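Local coordinates for nucleotide-binding protein, universal stress protein UspA family (Lactobacillus plantarum, PDB 3S3T) that binds ATP as a member of the universal stress protein family and probably serves in the bacterial stress response, though its precise role is unknown, at residues Q19-Q30 against R74-P84. Sequence-based numbering, arbitrary orientation.
Sequences QAAFTEAVNIAQ and RQQFVATTSAP
Gln19 OE1 is gripped by two nitrogens of Arg74, NE at 2.8 Å and NH2 at 3.0 Å, the guanidinium approaching side-on with its plane 34° from that of the amide. This pair joins helix 16-32 to the C-terminal end of helix 53-78 in the universal stress protein fold, a Rossmann-like alpha/beta/alpha sandwich on a five-stranded parallel sheet. Arginine suits its place because it is apolar along its length and charged at its end: with the chain extended from CG to NE, it runs over one face of the Phe22 ring, Arg74 CD 3.5 Å from the centroid of that ring in a CH-pi contact. Cutting Arg74 back to an alanine would probably strip the Phe22 ring of this CH-pi contact and Gln19 OE1 of these two donors, letting the amide turn. Val26 CG2 lies over the opposite face, toward the rim, and also meets Val78 CG2 at 3.7 Å; the compact, branched valines pack beside the larger Phe22, while Leu36 of strand 35-43 backs Val26 from the sheet. Beyond the helix, small residues let the chain come close, and Ala83 CA lies 3.9 Å from Gln30 CA. Thr81 shapes the bend, its OG1 donating to Val78 O and accepting from Ala83 N in an ST turn. The long, extended Gln30 reaches the same loop, where Ser82 N donates to Gln30 OE1 at 3.3 Å from above the carbonyl plane, 44° out of it.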
ATOM      1  N   GLN A  19      11.120  -0.582 -20.144  1.00 22.32           N
ATOM      2  CA  GLN A  19      11.222  -0.316 -21.576  1.00 23.07           C
ATOM      3  C   GLN A  19       9.888  -0.469 -22.339  1.00 23.33           C
ATOM      4  O   GLN A  19       9.627   0.244 -23.325  1.00 23.95           O
ATOM      5  CB  GLN A  19      12.295  -1.217 -22.207  1.00 24.41           C
ATOM      6  CG  GLN A  19      12.452  -1.063 -23.692  1.00 26.73           C
ATOM      7  CD  GLN A  19      12.879   0.323 -24.154  1.00 29.86           C
ATOM      8  OE1 GLN A  19      13.352   1.166 -23.364  1.00 28.46           O
ATOM      9  NE2 GLN A  19      12.744   0.561 -25.473  1.00 29.35           N
ATOM     10  N   ALA A  20       9.047  -1.394 -21.919  1.00 23.87           N
ATOM     11  CA  ALA A  20       7.694  -1.479 -22.463  1.00 24.24           C
ATOM     12  C   ALA A  20       6.878  -0.169 -22.101  1.00 24.37           C
ATOM     13  O   ALA A  20       6.076   0.341 -22.897  1.00 23.57           O
ATOM     14  CB  ALA A  20       7.024  -2.687 -21.918  1.00 25.20           C
ATOM     15  N   ALA A  21       7.100   0.347 -20.889  1.00 23.57           N
ATOM     16  CA  ALA A  21       6.557   1.659 -20.471  1.00 23.14           C
ATOM     17  C   ALA A  21       7.026   2.794 -21.390  1.00 22.44           C
ATOM     18  O   ALA A  21       6.248   3.626 -21.811  1.00 21.88           O
ATOM     19  CB  ALA A  21       7.001   1.950 -19.000  1.00 21.54           C
ATOM     20  N   PHE A  22       8.325   2.849 -21.653  1.00 23.02           N
ATOM     21  CA  PHE A  22       8.858   3.851 -22.531  1.00 24.15           C
ATOM     22  C   PHE A  22       8.217   3.736 -23.907  1.00 25.11           C
ATOM     23  O   PHE A  22       7.806   4.738 -24.502  1.00 24.29           O
ATOM     24  CB  PHE A  22      10.365   3.752 -22.632  1.00 24.94           C
ATOM     25  CG  PHE A  22      10.929   4.625 -23.683  1.00 25.97           C
ATOM     26  CD1 PHE A  22      11.261   4.104 -24.934  1.00 25.97           C
ATOM     27  CD2 PHE A  22      11.058   5.987 -23.460  1.00 26.53           C
ATOM     28  CE1 PHE A  22      11.758   4.930 -25.937  1.00 27.54           C
ATOM     29  CE2 PHE A  22      11.566   6.822 -24.485  1.00 27.86           C
ATOM     30  CZ  PHE A  22      11.922   6.282 -25.701  1.00 24.97           C
ATOM     31  N   THR A  23       8.079   2.510 -24.392  1.00 25.21           N
ATOM     32  CA  THR A  23       7.498   2.293 -25.735  1.00 26.51           C
ATOM     33  C   THR A  23       6.100   2.864 -25.836  1.00 25.66           C
ATOM     34  O   THR A  23       5.770   3.495 -26.842  1.00 24.68           O
ATOM     35  CB  THR A  23       7.536   0.823 -26.128  1.00 26.82           C
ATOM     36  OG1 THR A  23       8.905   0.428 -26.165  1.00 27.36           O
ATOM     37  CG2 THR A  23       6.895   0.582 -27.532  1.00 30.32           C
ATOM     38  N   GLU A  24       5.300   2.680 -24.779  1.00 25.45           N
ATOM     39  CA  GLU A  24       3.950   3.252 -24.727  1.00 24.75           C
ATOM     40  C   GLU A  24       3.962   4.751 -24.535  1.00 24.26           C
ATOM     41  O   GLU A  24       3.111   5.450 -25.118  1.00 25.70           O
ATOM     42  CB  GLU A  24       3.100   2.580 -23.665  1.00 25.57           C
ATOM     43  CG  GLU A  24       1.654   3.049 -23.606  1.00 27.27           C
ATOM     44  CD  GLU A  24       0.926   2.925 -24.924  1.00 31.27           C
ATOM     45  OE1 GLU A  24      -0.049   3.670 -25.107  1.00 31.69           O
ATOM     46  OE2 GLU A  24       1.350   2.110 -25.780  1.00 32.32           O
ATOM     47  N   ALA A  25       4.925   5.270 -23.765  1.00 22.13           N
ATOM     48  CA  ALA A  25       5.065   6.721 -23.597  1.00 22.06           C
ATOM     49  C   ALA A  25       5.313   7.398 -24.943  1.00 22.45           C
ATOM     50  O   ALA A  25       4.749   8.454 -25.223  1.00 22.14           O
ATOM     51  CB  ALA A  25       6.193   7.078 -22.575  1.00 20.65           C
ATOM     52  N   VAL A  26       6.106   6.784 -25.803  1.00 22.73           N
ATOM     53  CA  VAL A  26       6.346   7.394 -27.119  1.00 24.53           C
ATOM     54  C   VAL A  26       5.077   7.406 -27.970  1.00 24.84           C
ATOM     55  O   VAL A  26       4.833   8.327 -28.728  1.00 25.57           O
ATOM     56  CB  VAL A  26       7.444   6.666 -27.892  1.00 25.13           C
ATOM     57  CG1 VAL A  26       7.621   7.305 -29.299  1.00 24.83           C
ATOM     58  CG2 VAL A  26       8.738   6.726 -27.108  1.00 24.71           C
ATOM     59  N   ASN A  27       4.293   6.349 -27.848  1.00 26.13           N
ATOM     60  CA  ASN A  27       2.993   6.243 -28.490  1.00 28.06           C
ATOM     61  C   ASN A  27       2.020   7.364 -28.017  1.00 26.92           C
ATOM     62  O   ASN A  27       1.337   8.018 -28.810  1.00 25.99           O
ATOM     63  CB  ASN A  27       2.470   4.864 -28.131  1.00 28.67           C
ATOM     64  CG  ASN A  27       1.299   4.440 -28.948  1.00 36.96           C
ATOM     65  OD1 ASN A  27       0.715   5.221 -29.718  1.00 46.06           O
ATOM     66  ND2 ASN A  27       0.940   3.160 -28.811  1.00 43.19           N
ATOM     67  N   ILE A  28       1.979   7.591 -26.717  1.00 24.94           N
ATOM     68  CA  ILE A  28       1.125   8.627 -26.149  1.00 24.61           C
ATOM     69  C   ILE A  28       1.637   9.992 -26.602  1.00 25.19           C
ATOM     70  O   ILE A  28       0.845  10.852 -26.996  1.00 25.28           O
ATOM     71  CB  ILE A  28       1.126   8.561 -24.599  1.00 23.90           C
ATOM     72  CG1 ILE A  28       0.549   7.228 -24.102  1.00 22.30           C
ATOM     73  CG2 ILE A  28       0.269   9.692 -23.995  1.00 22.67           C
ATOM     74  CD1 ILE A  28       0.739   6.990 -22.589  1.00 19.75           C
ATOM     75  N   ALA A  29       2.959  10.155 -26.559  1.00 24.74           N
ATOM     76  CA  ALA A  29       3.613  11.386 -26.945  1.00 26.62           C
ATOM     77  C   ALA A  29       3.261  11.759 -28.406  1.00 28.47           C
ATOM     78  O   ALA A  29       2.839  12.886 -28.680  1.00 29.01           O
ATOM     79  CB  ALA A  29       5.119  11.265 -26.745  1.00 25.66           C
ATOM     80  N   GLN A  30       3.414  10.788 -29.306  1.00 30.02           N
ATOM     81  CA  GLN A  30       3.027  10.916 -30.720  1.00 32.37           C
ATOM     82  C   GLN A  30       1.568  11.351 -30.848  1.00 32.17           C
ATOM     83  O   GLN A  30       1.271  12.248 -31.630  1.00 32.17           O
ATOM     84  CB  GLN A  30       3.281   9.593 -31.481  1.00 33.25           C
ATOM     85  CG  GLN A  30       2.448   9.396 -32.753  1.00 38.27           C
ATOM     86  CD  GLN A  30       2.996   8.300 -33.639  1.00 44.76           C
ATOM     87  OE1 GLN A  30       4.219   8.108 -33.744  1.00 46.37           O
ATOM     88  NE2 GLN A  30       2.093   7.566 -34.290  1.00 48.27           N
ATOM     89  N   ARG A  74      17.195   4.982 -27.225  1.00 34.75           N
ATOM     90  CA  ARG A  74      15.838   5.503 -27.203  1.00 33.84           C
ATOM     91  C   ARG A  74      15.665   6.744 -28.126  1.00 34.66           C
ATOM     92  O   ARG A  74      14.658   6.848 -28.804  1.00 32.75           O
ATOM     93  CB  ARG A  74      15.374   5.785 -25.771  1.00 32.57           C
ATOM     94  CG  ARG A  74      15.119   4.504 -24.970  1.00 30.75           C
ATOM     95  CD  ARG A  74      14.670   4.794 -23.580  1.00 28.06           C
ATOM     96  NE  ARG A  74      14.551   3.572 -22.775  1.00 25.98           N
ATOM     97  CZ  ARG A  74      15.356   3.236 -21.781  1.00 24.72           C
ATOM     98  NH1 ARG A  74      16.369   4.022 -21.399  1.00 25.87           N
ATOM     99  NH2 ARG A  74      15.143   2.108 -21.163  1.00 26.11           N
ATOM    100  N   GLN A  75      16.645   7.651 -28.136  1.00 35.56           N
ATOM    101  CA  GLN A  75      16.619   8.845 -29.007  1.00 37.51           C
ATOM    102  C   GLN A  75      16.552   8.434 -30.457  1.00 39.19           C
ATOM    103  O   GLN A  75      15.894   9.097 -31.256  1.00 40.03           O
ATOM    104  CB  GLN A  75      17.878   9.691 -28.851  1.00 38.40           C
ATOM    105  CG  GLN A  75      17.972  10.459 -27.571  1.00 39.76           C
ATOM    106  CD  GLN A  75      17.295  11.810 -27.638  1.00 44.31           C
ATOM    107  OE1 GLN A  75      16.639  12.157 -28.634  1.00 45.59           O
ATOM    108  NE2 GLN A  75      17.448  12.591 -26.567  1.00 44.18           N
ATOM    109  N   GLN A  76      17.260   7.354 -30.791  1.00 39.97           N
ATOM    110  CA  GLN A  76      17.246   6.827 -32.156  0.60 41.78           C
ATOM    111  C   GLN A  76      15.847   6.302 -32.506  1.00 41.56           C
ATOM    112  O   GLN A  76      15.342   6.580 -33.598  1.00 42.74           O
ATOM    113  CB  GLN A  76      18.351   5.765 -32.361  0.60 42.05           C
ATOM    114  CG  GLN A  76      19.751   6.369 -32.237  0.60 42.47           C
ATOM    115  CD  GLN A  76      20.893   5.375 -32.416  0.60 43.86           C
ATOM    116  OE1 GLN A  76      20.680   4.176 -32.611  0.60 43.95           O
ATOM    117  NE2 GLN A  76      22.122   5.882 -32.342  0.60 43.82           N
ATOM    118  N   PHE A  77      15.212   5.591 -31.579  1.00 40.11           N
ATOM    119  CA  PHE A  77      13.887   5.019 -31.834  1.00 39.82           C
ATOM    120  C   PHE A  77      12.826   6.101 -32.011  1.00 39.32           C
ATOM    121  O   PHE A  77      12.016   6.035 -32.939  1.00 39.20           O
ATOM    122  CB  PHE A  77      13.483   4.057 -30.708  1.00 39.58           C
ATOM    123  CG  PHE A  77      12.026   3.673 -30.738  1.00 40.02           C
ATOM    124  CD1 PHE A  77      11.117   4.312 -29.927  1.00 38.33           C
ATOM    125  CD2 PHE A  77      11.570   2.686 -31.611  1.00 44.32           C
ATOM    126  CE1 PHE A  77       9.767   3.960 -29.960  1.00 40.02           C
ATOM    127  CE2 PHE A  77      10.223   2.337 -31.677  1.00 44.22           C
ATOM    128  CZ  PHE A  77       9.315   2.970 -30.857  1.00 43.86           C
ATOM    129  N   VAL A  78      12.824   7.096 -31.119  1.00 38.28           N
ATOM    130  CA  VAL A  78      11.862   8.217 -31.233  1.00 37.52           C
ATOM    131  C   VAL A  78      11.991   8.962 -32.579  1.00 40.05           C
ATOM    132  O   VAL A  78      10.988   9.442 -33.102  1.00 39.91           O
ATOM    133  CB  VAL A  78      11.954   9.183 -30.034  1.00 36.04           C
ATOM    134  CG1 VAL A  78      11.097  10.438 -30.258  1.00 34.20           C
ATOM    135  CG2 VAL A  78      11.511   8.432 -28.765  1.00 32.82           C
ATOM    136  N   ALA A  79      13.192   9.037 -33.161  1.00 42.07           N
ATOM    137  CA  ALA A  79      13.331   9.747 -34.455  1.00 44.28           C
ATOM    138  C   ALA A  79      12.701   8.992 -35.620  1.00 46.01           C
ATOM    139  O   ALA A  79      12.503   9.573 -36.701  1.00 48.20           O
ATOM    140  CB  ALA A  79      14.762  10.088 -34.742  1.00 44.84           C
ATOM    141  N   THR A  80      12.381   7.712 -35.421  1.00 46.32           N
ATOM    142  CA  THR A  80      11.615   6.940 -36.416  1.00 47.55           C
ATOM    143  C   THR A  80      10.095   7.130 -36.290  1.00 46.60           C
ATOM    144  O   THR A  80       9.343   6.557 -37.082  1.00 47.52           O
ATOM    145  CB  THR A  80      11.898   5.404 -36.362  1.00 47.64           C
ATOM    146  OG1 THR A  80      11.232   4.825 -35.238  1.00 46.58           O
ATOM    147  CG2 THR A  80      13.404   5.093 -36.318  1.00 49.06           C
ATOM    148  N   THR A  81       9.650   7.914 -35.297  1.00 44.39           N
ATOM    149  CA  THR A  81       8.228   8.147 -35.035  1.00 42.53           C
ATOM    150  C   THR A  81       7.883   9.627 -35.226  1.00 42.69           C
ATOM    151  O   THR A  81       8.764  10.467 -35.439  1.00 42.48           O
ATOM    152  CB  THR A  81       7.846   7.768 -33.554  1.00 41.62           C
ATOM    153  OG1 THR A  81       8.276   8.810 -32.656  1.00 37.64           O
ATOM    154  CG2 THR A  81       8.463   6.408 -33.147  1.00 39.84           C
ATOM    155  N   SER A  82       6.596   9.950 -35.086  1.00 42.21           N
ATOM    156  CA  SER A  82       6.130  11.320 -35.246  1.00 42.64           C
ATOM    157  C   SER A  82       6.030  12.042 -33.911  1.00 40.29           C
ATOM    158  O   SER A  82       5.492  13.139 -33.845  1.00 40.51           O
ATOM    159  CB  SER A  82       4.794  11.346 -36.006  1.00 43.56           C
ATOM    160  OG  SER A  82       3.839  10.510 -35.363  1.00 45.54           O
ATOM    161  N   ALA A  83       6.584  11.444 -32.860  1.00 38.03           N
ATOM    162  CA  ALA A  83       6.641  12.065 -31.549  1.00 36.74           C
ATOM    163  C   ALA A  83       7.543  13.281 -31.677  1.00 36.73           C
ATOM    164  O   ALA A  83       8.573  13.203 -32.307  1.00 38.42           O
ATOM    165  CB  ALA A  83       7.185  11.081 -30.489  1.00 34.95           C
ATOM    166  N   PRO A  84       7.148  14.415 -31.085  1.00 35.49           N
ATOM    167  CA  PRO A  84       7.888  15.648 -31.343  1.00 35.15           C
ATOM    168  C   PRO A  84       9.325  15.655 -30.860  1.00 34.28           C
ATOM    169  O   PRO A  84      10.162  16.263 -31.509  1.00 32.52           O
ATOM    170  CB  PRO A  84       7.101  16.718 -30.586  1.00 35.27           C
ATOM    171  CG  PRO A  84       5.902  16.089 -30.082  1.00 34.04           C
ATOM    172  CD  PRO A  84       5.870  14.654 -30.401  1.00 34.27           C
TER